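Local coordinates for protein lipase (Penicillium expansum, PDB 3G7N) that hydrolyses acylglycerol lipids, including triacylglycerols such as tributyrin, releasing free fatty acids, as a secreted alkaline lipase, at residues T125-A136 against K152-F162; T138-Q147 against W169-F180. All blocks are in the same frame, centred on the assembly; numbering follows the deposited sequence.

Overall arrangement
Interaction 1 lies near the centre of the chain. It pairs two parallel strands of the main sheet and holds the turn that carries Ser132. Interaction 2 lies further out and is only partly buried. It packs the helix that follows that turn against helix 167-175 and the start of strand 179-185. Helix 133-148 serves both contacts. Strand 154-159 of interaction 1 also neighbours strand 179-185, reached by interaction 2, and Ser156 N bonds to Thr179 O there. The chemistry differs with the place. In interaction 1 a ladder of backbone hydrogen bonds does most of the joining. Interaction 2 relies on aromatic and aliphatic side chains and a bridging water.

Interaction 1: T125-A136 against K152-F162; sequences TLEAVGHSLGGA and KSLVSNALNAF
Leu126 and Leu154 start a parallel ladder between strands 125-131 and 154-159, whose axes lie 4.6 Å apart at their closest. Leu126 is held on both backbone atoms: its N donates to Ser153 O, and its O accepts from Val155 N. Its CG stands beside the backbone N (chi1 -55°). This carries Leu126 CD1 slantwise across the base of Lys152, 3.8 Å from Lys152 CB. Leu154 CD1 packs against Leu126 CB on the same side of the sheet.

Leu159 closes the ladder at the far end. Leu159 N donates to Gly130 O at 2.8 Å, and Leu159 O accepts from Ser132 N, also at 2.8 Å. These bonds grip the backbone on both sides of His131, where the strand turns into the helix. The positive phi of Ser132 (64°) fits the strained nucleophile elbow of alpha/beta hydrolases. Ser132 is probably the nucleophile, and its OG bonds to His241 NE2. Gly135 lets the start of the helix lie close to the strand, since a CB there would clash with Leu159 O.

Phe162 covers the first helical turn. Ala136 CB sits over one face of its ring, 3.9 Å from the centroid, a CH-pi contact. Leu133 CD1 meets the ring edge, 4.0 Å from Phe162 CZ.

The contact belongs to the beta-alpha-beta unit of strand 125-131, helix 133-148 and strand 154-159. Strand 57-62 pairs with the other side of strand 125-131. Helix 8-23 packs on Val129, His131 and Leu159, and helix 133-148 covers Ala128 and Leu154 on the opposite face.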
loop_
_atom_site.group_PDB
_atom_site.type_symbol
_atom_site.label_atom_id
_atom_site.label_comp_id
_atom_site.label_asym_id
_atom_site.label_seq_id
_atom_site.Cartn_x
_atom_site.Cartn_y
_atom_site.Cartn_z
ATOM N N THR A 125 -2.207 -14.948 8.969
ATOM C CA THR A 125 -1.284 -14.467 7.933
ATOM C C THR A 125 -1.192 -12.931 8.021
ATOM O O THR A 125 -1.867 -12.315 8.870
ATOM C CB THR A 125 -1.771 -14.896 6.534
ATOM O OG1 THR A 125 -3.064 -14.342 6.283
ATOM C CG2 THR A 125 -1.849 -16.446 6.452
ATOM N N LEU A 126 -0.352 -12.330 7.182
ATOM C CA LEU A 126 -0.079 -10.881 7.252
ATOM C C LEU A 126 -0.707 -10.163 6.071
ATOM O O LEU A 126 -0.736 -10.669 4.940
ATOM C CB LEU A 126 1.426 -10.624 7.265
ATOM C CG LEU A 126 2.207 -11.340 8.366
ATOM C CD1 LEU A 126 3.677 -10.945 8.289
ATOM C CD2 LEU A 126 1.635 -11.012 9.749
ATOM N N GLU A 127 -1.106 -8.920 6.313
ATOM C CA GLU A 127 -1.516 -8.050 5.223
ATOM C C GLU A 127 -1.122 -6.616 5.508
ATOM O O GLU A 127 -1.035 -6.185 6.664
ATOM C CB GLU A 127 -3.010 -8.164 4.961
ATOM C CG GLU A 127 -3.892 -7.668 6.055
ATOM C CD GLU A 127 -5.375 -7.789 5.708
ATOM O OE1 GLU A 127 -5.730 -7.605 4.510
ATOM O OE2 GLU A 127 -6.199 -7.950 6.629
ATOM N N ALA A 128 -0.870 -5.872 4.434
ATOM C CA ALA A 128 -0.570 -4.435 4.526
ATOM C C ALA A 128 -1.375 -3.733 3.458
ATOM O O ALA A 128 -1.576 -4.275 2.369
ATOM C CB ALA A 128 0.904 -4.205 4.292
ATOM N N VAL A 129 -1.854 -2.529 3.768
ATOM C CA VAL A 129 -2.736 -1.820 2.836
ATOM C C VAL A 129 -2.663 -0.329 3.096
ATOM O O VAL A 129 -2.467 0.110 4.241
ATOM C CB VAL A 129 -4.195 -2.327 3.007
ATOM C CG1 VAL A 129 -4.671 -2.180 4.426
ATOM C CG2 VAL A 129 -5.135 -1.648 2.065
ATOM N N GLY A 130 -2.911 0.437 2.033
ATOM C CA GLY A 130 -3.055 1.872 2.179
ATOM C C GLY A 130 -3.234 2.523 0.835
ATOM O O GLY A 130 -2.990 1.925 -0.198
ATOM N N HIS A 131 -3.650 3.784 0.875
ATOM C CA HIS A 131 -3.982 4.549 -0.334
ATOM C C HIS A 131 -3.061 5.779 -0.483
ATOM O O HIS A 131 -2.728 6.450 0.485
ATOM C CB HIS A 131 -5.443 4.988 -0.249
ATOM C CG HIS A 131 -5.842 5.993 -1.295
ATOM N ND1 HIS A 131 -5.830 7.348 -1.049
ATOM C CD2 HIS A 131 -6.387 5.831 -2.520
ATOM C CE1 HIS A 131 -6.292 7.983 -2.115
ATOM N NE2 HIS A 131 -6.639 7.090 -3.016
ATOM N N SER A 132 -2.688 6.068 -1.738
ATOM C CA SER A 132 -1.908 7.261 -2.092
ATOM C C SER A 132 -0.518 7.175 -1.431
ATOM O O SER A 132 0.184 6.184 -1.657
ATOM C CB SER A 132 -2.696 8.534 -1.774
ATOM O OG SER A 132 -2.002 9.664 -2.304
ATOM N N LEU A 133 -0.106 8.159 -0.641
ATOM C CA LEU A 133 1.132 8.006 0.121
ATOM C C LEU A 133 1.070 6.759 0.999
ATOM O O LEU A 133 2.088 6.107 1.221
ATOM C CB LEU A 133 1.408 9.247 0.981
ATOM C CG LEU A 133 2.626 9.153 1.930
ATOM C CD1 LEU A 133 3.951 8.970 1.194
ATOM C CD2 LEU A 133 2.706 10.359 2.887
ATOM N N GLY A 134 -0.118 6.452 1.534
ATOM C CA GLY A 134 -0.312 5.203 2.265
ATOM C C GLY A 134 -0.032 3.963 1.428
ATOM O O GLY A 134 0.402 2.931 1.960
ATOM N N GLY A 135 -0.313 4.035 0.137
ATOM C CA GLY A 135 0.051 2.966 -0.800
ATOM C C GLY A 135 1.538 2.890 -1.089
ATOM O O GLY A 135 2.127 1.811 -1.085
ATOM N N ALA A 136 2.175 4.053 -1.210
ATOM C CA ALA A 136 3.631 4.081 -1.357
ATOM C C ALA A 136 4.267 3.493 -0.097
ATOM O O ALA A 136 5.240 2.714 -0.175
ATOM C CB ALA A 136 4.123 5.512 -1.622
ATOM N N LYS A 152 5.685 -16.291 7.254
ATOM C CA LYS A 152 4.260 -15.936 7.214
ATOM C C LYS A 152 3.830 -15.648 5.786
ATOM O O LYS A 152 4.523 -14.911 5.066
ATOM C CB LYS A 152 3.998 -14.699 8.070
ATOM C CG LYS A 152 4.300 -14.890 9.544
ATOM C CD LYS A 152 3.385 -15.921 10.205
ATOM C CE LYS A 152 3.923 -16.291 11.590
ATOM N NZ LYS A 152 2.949 -17.140 12.315
ATOM N N SER A 153 2.684 -16.170 5.386
ATOM C CA SER A 153 2.041 -15.719 4.165
ATOM C C SER A 153 1.735 -14.229 4.270
ATOM O O SER A 153 1.626 -13.691 5.375
ATOM C CB SER A 153 0.749 -16.497 3.942
ATOM O OG SER A 153 0.280 -16.336 2.618
ATOM N N LEU A 154 1.793 -13.539 3.131
ATOM C CA LEU A 154 1.727 -12.071 3.131
ATOM C C LEU A 154 1.058 -11.624 1.838
ATOM O O LEU A 154 1.429 -12.069 0.734
ATOM C CB LEU A 154 3.134 -11.485 3.205
ATOM C CG LEU A 154 3.283 -9.983 2.915
ATOM C CD1 LEU A 154 2.540 -9.154 3.947
ATOM C CD2 LEU A 154 4.738 -9.627 2.877
ATOM N N VAL A 155 0.077 -10.738 1.964
ATOM C CA VAL A 155 -0.506 -10.025 0.821
ATOM C C VAL A 155 -0.596 -8.549 1.152
ATOM O O VAL A 155 -1.050 -8.166 2.246
ATOM C CB VAL A 155 -1.908 -10.549 0.502
ATOM C CG1 VAL A 155 -2.488 -9.803 -0.722
ATOM C CG2 VAL A 155 -1.875 -12.065 0.245
ATOM N N SER A 156 -0.093 -7.732 0.242
ATOM C CA SER A 156 -0.108 -6.290 0.444
ATOM C C SER A 156 -0.864 -5.640 -0.709
ATOM O O SER A 156 -0.654 -6.007 -1.887
ATOM C CB SER A 156 1.323 -5.750 0.498
ATOM O OG SER A 156 2.055 -6.348 1.582
ATOM N N ASN A 157 -1.695 -4.649 -0.389
ATOM C CA ASN A 157 -2.501 -3.936 -1.394
ATOM C C ASN A 157 -2.234 -2.446 -1.321
ATOM O O ASN A 157 -2.692 -1.783 -0.385
ATOM C CB ASN A 157 -3.988 -4.205 -1.156
ATOM C CG ASN A 157 -4.356 -5.660 -1.377
ATOM O OD1 ASN A 157 -4.169 -6.195 -2.465
ATOM N ND2 ASN A 157 -4.882 -6.306 -0.335
ATOM N N ALA A 158 -1.400 -1.965 -2.241
ATOM C CA ALA A 158 -1.124 -0.529 -2.349
ATOM C C ALA A 158 -2.102 0.076 -3.345
ATOM O O ALA A 158 -2.150 -0.360 -4.505
ATOM C CB ALA A 158 0.306 -0.293 -2.828
ATOM N N LEU A 159 -2.898 1.048 -2.902
ATOM C CA LEU A 159 -3.907 1.651 -3.768
ATOM C C LEU A 159 -3.452 3.017 -4.264
ATOM O O LEU A 159 -2.978 3.861 -3.487
ATOM C CB LEU A 159 -5.232 1.790 -3.027
ATOM C CG LEU A 159 -5.739 0.473 -2.410
ATOM C CD1 LEU A 159 -7.047 0.729 -1.668
ATOM C CD2 LEU A 159 -5.924 -0.634 -3.448
ATOM N N ASN A 160 -3.579 3.223 -5.567
ATOM C CA ASN A 160 -3.365 4.544 -6.167
ATOM C C ASN A 160 -1.971 5.100 -5.843
ATOM O O ASN A 160 -1.822 6.290 -5.552
ATOM C CB ASN A 160 -4.467 5.556 -5.756
ATOM C CG ASN A 160 -5.878 5.092 -6.129
ATOM O OD1 ASN A 160 -6.167 3.888 -6.133
ATOM N ND2 ASN A 160 -6.777 6.030 -6.395
ATOM N N ALA A 161 -0.954 4.245 -5.935
ATOM C CA ALA A 161 0.395 4.568 -5.470
ATOM C C ALA A 161 1.331 4.977 -6.581
ATOM O O ALA A 161 1.329 4.400 -7.659
ATOM C CB ALA A 161 0.994 3.402 -4.714
ATOM N N PHE A 162 2.209 5.924 -6.266
ATOM C CA PHE A 162 3.352 6.239 -7.111
ATOM C C PHE A 162 4.504 5.260 -6.832
ATOM O O PHE A 162 4.570 4.668 -5.755
ATOM C CB PHE A 162 3.792 7.694 -6.885
ATOM C CG PHE A 162 4.006 8.057 -5.446
ATOM C CD1 PHE A 162 5.258 7.907 -4.863
ATOM C CD2 PHE A 162 2.981 8.572 -4.676
ATOM C CE1 PHE A 162 5.484 8.307 -3.551
ATOM C CE2 PHE A 162 3.199 8.952 -3.354
ATOM C CZ PHE A 162 4.473 8.879 -2.813
HETATM O O HOH W 1 -6.268 -5.546 2.357
#

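Interaction 2: T138-Q147 against W169-F180; sequences TSIAHVALAQ and WADFGTAQAGTF
Helices 138-147 and 169-175 cross at 51° with their axes 9.8 Å apart at closest approach, and Val143 lies opposite Gly173. Both are helices of the alpha/beta hydrolase fold. The first follows the nucleophile turn. The second belongs to the beta-alpha-beta crossover from strand 154-159 to strand 179-185.

Val143 fills the crossing with both methyls. Val143 CG2 lies 3.7 Å from Trp169 CH2, and Val143 CG1 lies 3.5 Å from Phe172 CE2. Trp169 also turns its ring edge to the helix backbone: Ser139 O lies in the ring plane, 3.5 Å from Trp169 CH2. Tyr204 OH bonds to that same oxygen. Ile140 CD1 reaches the end of the indole as well.

His142 meets the start of the strand. Its CG extends opposite the backbone N (chi1 -179°), which turns a face of the imidazole to Phe180. Phe180 CB stands over the centre of the ring, 3.8 Å from the centroid. Gly178 lies at the ring edge, where a CB would be tight against His142 CE1. His142 ND1 bonds to Ser156 OG, and His142 NE2 bonds to a water at 3.0 Å that also reaches Gly173 O and Gln176 O. A leucine in place of His142 would probably leave both Ser156 OG and this water without their imidazole partner. Phe180 CZ presses on Ser139 CB at 3.4 Å, and Tyr204 stacks on the Phe180 ring.

Gln176 CB packs on Ala146 CB. The Gln176 chain bends back (chi2 -49°). That bend lays Gln176 NE2 over one face of the Phe172 ring, near its rim, and Gln176 NE2 donates to Phe172 O at 2.9 Å.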
loop_
_atom_site.group_PDB
_atom_site.type_symbol
_atom_site.label_atom_id
_atom_site.label_comp_id
_atom_site.label_asym_id
_atom_site.label_seq_id
_atom_site.Cartn_x
_atom_site.Cartn_y
_atom_site.Cartn_z
ATOM N N THR A 138 2.900 1.294 1.853
ATOM C CA THR A 138 2.608 -0.130 1.813
ATOM C C THR A 138 3.597 -0.862 0.906
ATOM O O THR A 138 3.950 -2.030 1.182
ATOM C CB THR A 138 1.169 -0.338 1.320
ATOM O OG1 THR A 138 0.266 0.153 2.305
ATOM C CG2 THR A 138 0.836 -1.802 1.063
ATOM N N SER A 139 4.116 -0.200 -0.126
ATOM C CA SER A 139 5.094 -0.846 -0.996
ATOM C C SER A 139 6.422 -1.097 -0.303
ATOM O O SER A 139 7.131 -2.053 -0.662
ATOM C CB SER A 139 5.256 -0.085 -2.323
ATOM O OG SER A 139 6.046 1.077 -2.193
ATOM N N ILE A 140 6.762 -0.299 0.701
ATOM C CA ILE A 140 7.902 -0.613 1.547
ATOM C C ILE A 140 7.516 -1.533 2.693
ATOM O O ILE A 140 8.280 -2.457 3.019
ATOM C CB ILE A 140 8.669 0.662 2.015
ATOM C CG1 ILE A 140 9.888 0.269 2.864
ATOM C CG2 ILE A 140 7.763 1.671 2.687
ATOM C CD1 ILE A 140 10.940 -0.546 2.104
ATOM N N ALA A 141 6.324 -1.349 3.278
ATOM C CA ALA A 141 5.840 -2.285 4.302
ATOM C C ALA A 141 5.869 -3.735 3.849
ATOM O O ALA A 141 6.224 -4.633 4.625
ATOM C CB ALA A 141 4.423 -1.915 4.754
ATOM N N HIS A 142 5.530 -3.976 2.597
ATOM C CA HIS A 142 5.536 -5.321 2.043
ATOM C C HIS A 142 6.918 -5.977 2.215
ATOM O O HIS A 142 7.039 -7.110 2.687
ATOM C CB HIS A 142 5.157 -5.275 0.559
ATOM C CG HIS A 142 5.120 -6.619 -0.088
ATOM N ND1 HIS A 142 4.100 -7.512 0.136
ATOM C CD2 HIS A 142 6.003 -7.234 -0.918
ATOM C CE1 HIS A 142 4.354 -8.629 -0.529
ATOM N NE2 HIS A 142 5.478 -8.471 -1.206
ATOM N N VAL A 143 7.960 -5.244 1.849
ATOM C CA VAL A 143 9.330 -5.740 1.966
ATOM C C VAL A 143 9.776 -5.828 3.428
ATOM O O VAL A 143 10.376 -6.821 3.841
ATOM C CB VAL A 143 10.297 -4.838 1.157
ATOM C CG1 VAL A 143 11.749 -5.189 1.436
ATOM C CG2 VAL A 143 10.008 -4.956 -0.328
ATOM N N ALA A 144 9.393 -4.868 4.255
ATOM C CA ALA A 144 9.712 -4.899 5.677
ATOM C C ALA A 144 9.124 -6.153 6.319
ATOM O O ALA A 144 9.769 -6.789 7.162
ATOM C CB ALA A 144 9.164 -3.650 6.377
ATOM N N LEU A 145 7.861 -6.435 6.042
ATOM C CA LEU A 145 7.200 -7.603 6.617
ATOM C C LEU A 145 7.769 -8.912 6.068
ATOM O O LEU A 145 7.943 -9.884 6.816
ATOM C CB LEU A 145 5.676 -7.517 6.407
ATOM C CG LEU A 145 4.965 -6.361 7.109
ATOM C CD1 LEU A 145 3.533 -6.272 6.590
ATOM C CD2 LEU A 145 4.987 -6.535 8.640
ATOM N N ALA A 146 7.980 -8.988 4.760
ATOM C CA ALA A 146 8.521 -10.213 4.159
ATOM C C ALA A 146 9.873 -10.550 4.759
ATOM O O ALA A 146 10.160 -11.735 5.021
ATOM C CB ALA A 146 8.650 -10.050 2.647
ATOM N N GLN A 147 10.698 -9.538 4.978
ATOM C CA GLN A 147 12.061 -9.754 5.456
ATOM C C GLN A 147 12.075 -10.073 6.950
ATOM O O GLN A 147 12.878 -10.910 7.410
ATOM C CB GLN A 147 12.907 -8.518 5.182
ATOM C CG GLN A 147 13.244 -8.332 3.716
ATOM C CD GLN A 147 14.477 -9.105 3.318
ATOM O OE1 GLN A 147 14.431 -9.940 2.409
ATOM N NE2 GLN A 147 15.588 -8.775 3.928
ATOM N N TRP A 169 15.443 -1.615 -6.667
ATOM C CA TRP A 169 14.381 -1.633 -5.658
ATOM C C TRP A 169 13.212 -2.489 -6.122
ATOM O O TRP A 169 12.765 -3.395 -5.409
ATOM C CB TRP A 169 13.895 -0.207 -5.377
ATOM C CG TRP A 169 12.480 -0.163 -4.885
ATOM C CD1 TRP A 169 11.387 0.242 -5.590
ATOM C CD2 TRP A 169 12.000 -0.664 -3.634
ATOM N NE1 TRP A 169 10.249 0.052 -4.840
ATOM C CE2 TRP A 169 10.601 -0.480 -3.626
ATOM C CE3 TRP A 169 12.618 -1.216 -2.510
ATOM C CZ2 TRP A 169 9.800 -0.898 -2.555
ATOM C CZ3 TRP A 169 11.820 -1.660 -1.465
ATOM C CH2 TRP A 169 10.430 -1.451 -1.476
ATOM N N ALA A 170 12.752 -2.260 -7.349
ATOM C CA ALA A 170 11.604 -2.997 -7.842
ATOM C C ALA A 170 11.899 -4.496 -7.895
ATOM O O ALA A 170 11.054 -5.338 -7.577
ATOM C CB ALA A 170 11.159 -2.463 -9.199
ATOM N N ASP A 171 13.129 -4.817 -8.290
ATOM C CA ASP A 171 13.555 -6.213 -8.384
ATOM C C ASP A 171 13.593 -6.863 -7.007
ATOM O O ASP A 171 13.212 -8.022 -6.850
ATOM C CB ASP A 171 14.934 -6.322 -9.046
ATOM C CG ASP A 171 14.915 -5.939 -10.518
ATOM O OD1 ASP A 171 13.831 -5.964 -11.133
ATOM O OD2 ASP A 171 16.010 -5.748 -11.093
ATOM N N PHE A 172 14.047 -6.102 -6.023
ATOM C CA PHE A 172 14.054 -6.573 -4.648
ATOM C C PHE A 172 12.638 -6.797 -4.121
ATOM O O PHE A 172 12.355 -7.807 -3.477
ATOM C CB PHE A 172 14.829 -5.620 -3.750
ATOM C CG PHE A 172 15.058 -6.142 -2.370
ATOM C CD1 PHE A 172 15.761 -7.331 -2.173
ATOM C CD2 PHE A 172 14.606 -5.447 -1.263
ATOM C CE1 PHE A 172 15.975 -7.822 -0.897
ATOM C CE2 PHE A 172 14.821 -5.937 0.015
ATOM C CZ PHE A 172 15.590 -7.076 0.187
ATOM N N GLY A 173 11.718 -5.890 -4.459
ATOM C CA GLY A 173 10.325 -6.098 -4.078
ATOM C C GLY A 173 9.756 -7.355 -4.726
ATOM O O GLY A 173 9.121 -8.174 -4.060
ATOM N N THR A 174 10.034 -7.540 -6.018
ATOM C CA THR A 174 9.567 -8.709 -6.735
ATOM C C THR A 174 10.117 -10.002 -6.125
ATOM O O THR A 174 9.415 -11.027 -6.097
ATOM C CB THR A 174 9.979 -8.626 -8.210
ATOM O OG1 THR A 174 9.390 -7.452 -8.790
ATOM C CG2 THR A 174 9.493 -9.845 -8.990
ATOM N N ALA A 175 11.341 -9.931 -5.613
ATOM C CA ALA A 175 12.023 -11.110 -5.061
ATOM C C ALA A 175 11.379 -11.620 -3.771
ATOM O O ALA A 175 11.578 -12.777 -3.393
ATOM C CB ALA A 175 13.488 -10.820 -4.843
ATOM N N GLN A 176 10.686 -10.752 -3.035
ATOM C CA GLN A 176 10.092 -11.178 -1.775
ATOM C C GLN A 176 8.993 -12.190 -1.970
ATOM O O GLN A 176 8.172 -12.106 -2.881
ATOM C CB GLN A 176 9.558 -9.992 -0.974
ATOM C CG GLN A 176 10.576 -8.921 -0.771
ATOM C CD GLN A 176 11.884 -9.483 -0.255
ATOM O OE1 GLN A 176 11.915 -10.164 0.776
ATOM N NE2 GLN A 176 12.964 -9.267 -1.009
ATOM N N ALA A 177 8.999 -13.208 -1.114
ATOM C CA ALA A 177 7.851 -14.065 -1.015
ATOM C C ALA A 177 6.693 -13.185 -0.552
ATOM O O ALA A 177 6.885 -12.219 0.196
ATOM C CB ALA A 177 8.113 -15.198 -0.010
ATOM N N GLY A 178 5.490 -13.575 -0.919
ATOM C CA GLY A 178 4.327 -12.733 -0.647
ATOM C C GLY A 178 3.876 -12.002 -1.891
ATOM O O GLY A 178 4.637 -11.867 -2.850
ATOM N N THR A 179 2.608 -11.623 -1.905
ATOM C CA THR A 179 1.973 -11.025 -3.066
ATOM C C THR A 179 1.772 -9.532 -2.838
ATOM O O THR A 179 1.040 -9.132 -1.927
ATOM C CB THR A 179 0.624 -11.691 -3.350
ATOM O OG1 THR A 179 0.831 -13.103 -3.518
ATOM C CG2 THR A 179 -0.040 -11.131 -4.600
ATOM N N PHE A 180 2.389 -8.726 -3.694
ATOM C CA PHE A 180 2.189 -7.272 -3.704
ATOM C C PHE A 180 1.288 -6.868 -4.860
ATOM O O PHE A 180 1.623 -7.115 -6.041
ATOM C CB PHE A 180 3.530 -6.543 -3.774
ATOM C CG PHE A 180 3.396 -5.041 -3.808
ATOM C CD1 PHE A 180 2.831 -4.368 -2.741
ATOM C CD2 PHE A 180 3.865 -4.303 -4.885
ATOM C CE1 PHE A 180 2.600 -2.991 -2.812
ATOM C CE2 PHE A 180 3.739 -2.911 -4.904
ATOM C CZ PHE A 180 3.085 -2.259 -3.875
HETATM O O HOH W 2 6.862 -9.655 -3.547
#